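Local coordinates for protein BlEst2 (Bacillus licheniformis, PDB 6WPX) that probably hydrolyses ester bonds as a lipase or esterase, here in its propeptide form, whose C-terminal domain has an autoinhibitory effect, at residues Y289-G294 and N464-R469. Numbering follows the deposited sequence.
Sequences YPFIRG and NRTIIR
T466 bonds the residues before and after F291: its backbone N donates to P290 O at 2.8 Å, and its OG1 accepts from I292 N at 2.9 Å. The first of these is close to straight, with an N-H...O angle of 162°. OG1, anti to its own carbonyl carbon, is thereby turned to the I292 N-H; it also hydrogen-bonds D452. The carboxylate of D452 forms a salt bridge with R293, whose NH1 further donates to I292 O. P290 O additionally takes a CA-H...O contact from R465 CA.

R465 bends at chi2, and its CD packs 3.8 Å from Y289 CB. Its guanidinium is gripped by a salt bridge from NH2 to E308, a nearly straight NH1 bond to N464 O and a cation-pi contact with F385. An alanine at R465 would probably leave E308 without this charge partner and open a gap beside Y289 CB.

The N464 amide stacks on the F291 ring, planes 22° apart, with OD1 3.9 Å above one face toward the rim; OD1 also accepts from A306 N. Farther out, I292 CD1 meets I468 CD1 at 3.6 Å, and Y289 CD1 lies against I467 CG1.

The axes of 290-294 and 464-469 lie 81° apart: an outermost strand of one antiparallel sheet crosses a strand of another, joining two sheets of the C-terminal half. Each keeps its own backbone partners, F291 and R293 in strand 377-386, R465 and I467 in strand 445-456, while helix 389-397 packs on Y289, R465 and I467.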
loop_
_atom_site.group_PDB
_atom_site.type_symbol
_atom_site.label_atom_id
_atom_site.label_comp_id
_atom_site.label_asym_id
_atom_site.label_seq_id
_atom_site.Cartn_x
_atom_site.Cartn_y
_atom_site.Cartn_z
ATOM N N TYR A 289 -0.107 15.858 4.044
ATOM C CA TYR A 289 -0.710 15.805 2.736
ATOM C C TYR A 289 0.281 16.083 1.662
ATOM O O TYR A 289 1.184 16.908 1.853
ATOM C CB TYR A 289 -1.867 16.814 2.654
ATOM C CG TYR A 289 -2.919 16.591 3.717
ATOM C CD1 TYR A 289 -3.930 15.648 3.538
ATOM C CD2 TYR A 289 -2.867 17.272 4.932
ATOM C CE1 TYR A 289 -4.907 15.445 4.516
ATOM C CE2 TYR A 289 -3.799 17.026 5.938
ATOM C CZ TYR A 289 -4.839 16.142 5.711
ATOM O OH TYR A 289 -5.787 15.945 6.689
ATOM N N PRO A 290 0.127 15.418 0.497
ATOM C CA PRO A 290 1.056 15.700 -0.605
ATOM C C PRO A 290 0.457 16.751 -1.543
ATOM O O PRO A 290 -0.657 17.205 -1.343
ATOM C CB PRO A 290 1.118 14.346 -1.323
ATOM C CG PRO A 290 -0.311 13.817 -1.211
ATOM C CD PRO A 290 -0.869 14.383 0.111
ATOM N N PHE A 291 1.181 17.060 -2.601
ATOM C CA PHE A 291 0.729 17.812 -3.762
ATOM C C PHE A 291 1.006 16.843 -4.886
ATOM O O PHE A 291 2.112 16.278 -4.961
ATOM C CB PHE A 291 1.478 19.140 -3.987
ATOM C CG PHE A 291 1.066 19.766 -5.305
ATOM C CD1 PHE A 291 -0.179 20.374 -5.448
ATOM C CD2 PHE A 291 1.908 19.719 -6.412
ATOM C CE1 PHE A 291 -0.551 20.967 -6.653
ATOM C CE2 PHE A 291 1.537 20.316 -7.618
ATOM C CZ PHE A 291 0.308 20.934 -7.733
ATOM N N ILE A 292 0.004 16.620 -5.742
ATOM C CA ILE A 292 0.105 15.621 -6.807
ATOM C C ILE A 292 -0.381 16.111 -8.141
ATOM O O ILE A 292 -1.443 16.711 -8.234
ATOM C CB ILE A 292 -0.680 14.313 -6.413
ATOM C CG1 ILE A 292 -0.258 13.744 -5.051
ATOM C CG2 ILE A 292 -0.623 13.223 -7.506
ATOM C CD1 ILE A 292 -1.216 12.706 -4.501
ATOM N N ARG A 293 0.371 15.744 -9.204
ATOM C CA ARG A 293 0.005 15.945 -10.604
ATOM C C ARG A 293 0.365 14.692 -11.386
ATOM O O ARG A 293 1.116 13.861 -10.913
ATOM C CB ARG A 293 0.637 17.219 -11.213
ATOM C CG ARG A 293 0.047 18.538 -10.682
ATOM C CD ARG A 293 -1.397 18.757 -11.136
ATOM N NE ARG A 293 -1.976 20.024 -10.654
ATOM C CZ ARG A 293 -2.649 20.158 -9.516
ATOM N NH1 ARG A 293 -2.777 19.133 -8.688
ATOM N NH2 ARG A 293 -3.154 21.332 -9.173
ATOM N N GLY A 294 -0.219 14.547 -12.552
ATOM C CA GLY A 294 0.036 13.430 -13.440
ATOM C C GLY A 294 -0.304 13.809 -14.861
ATOM O O GLY A 294 -0.945 14.826 -15.107
ATOM N N ASN A 464 -0.659 24.548 -1.624
ATOM C CA ASN A 464 -1.344 23.567 -2.491
ATOM C C ASN A 464 -1.204 22.164 -1.865
ATOM O O ASN A 464 -0.123 21.833 -1.454
ATOM C CB ASN A 464 -0.962 23.683 -3.976
ATOM C CG ASN A 464 0.523 23.687 -4.269
ATOM O OD1 ASN A 464 0.966 24.248 -5.253
ATOM N ND2 ASN A 464 1.300 23.042 -3.431
ATOM N N ARG A 465 -2.299 21.420 -1.793
ATOM C CA ARG A 465 -2.293 20.006 -1.350
ATOM C C ARG A 465 -3.319 19.252 -2.183
ATOM O O ARG A 465 -4.241 19.864 -2.667
ATOM C CB ARG A 465 -2.557 19.793 0.141
ATOM C CG ARG A 465 -1.526 20.406 1.067
ATOM C CD ARG A 465 -0.155 19.795 1.030
ATOM N NE ARG A 465 0.642 20.122 2.190
ATOM C CZ ARG A 465 1.332 21.231 2.351
ATOM N NH1 ARG A 465 1.349 22.152 1.411
ATOM N NH2 ARG A 465 2.022 21.412 3.454
ATOM N N THR A 466 -3.135 17.956 -2.274
ATOM C CA THR A 466 -4.005 17.045 -3.003
ATOM C C THR A 466 -4.386 15.924 -2.058
ATOM O O THR A 466 -3.514 15.207 -1.564
ATOM C CB THR A 466 -3.304 16.482 -4.237
ATOM O OG1 THR A 466 -2.621 17.520 -4.935
ATOM C CG2 THR A 466 -4.275 15.789 -5.162
ATOM N N ILE A 467 -5.683 15.781 -1.804
ATOM C CA ILE A 467 -6.211 14.743 -0.924
ATOM C C ILE A 467 -6.817 13.676 -1.791
ATOM O O ILE A 467 -7.588 13.985 -2.690
ATOM C CB ILE A 467 -7.248 15.330 0.081
ATOM C CG1 ILE A 467 -6.577 16.448 0.938
ATOM C CG2 ILE A 467 -7.893 14.214 0.973
ATOM C CD1 ILE A 467 -7.488 17.202 1.844
ATOM N N ILE A 468 -6.462 12.414 -1.526
ATOM C CA ILE A 468 -7.020 11.260 -2.220
ATOM C C ILE A 468 -7.872 10.451 -1.239
ATOM O O ILE A 468 -7.390 10.045 -0.183
ATOM C CB ILE A 468 -5.924 10.393 -2.895
ATOM C CG1 ILE A 468 -5.284 11.174 -4.061
ATOM C CG2 ILE A 468 -6.502 9.015 -3.357
ATOM C CD1 ILE A 468 -4.089 10.558 -4.586
ATOM N N ARG A 469 -9.132 10.219 -1.602
ATOM C CA ARG A 469 -10.067 9.417 -0.819
ATOM C C ARG A 469 -10.444 8.180 -1.625
ATOM O O ARG A 469 -10.689 8.262 -2.834
ATOM C CB ARG A 469 -11.321 10.218 -0.467
ATOM C CG ARG A 469 -11.051 11.428 0.428
ATOM C CD ARG A 469 -12.313 12.233 0.641
ATOM N NE ARG A 469 -13.296 11.515 1.457
ATOM C CZ ARG A 469 -14.545 11.921 1.655
ATOM N NH1 ARG A 469 -14.987 13.035 1.087
ATOM N NH2 ARG A 469 -15.366 11.210 2.416
#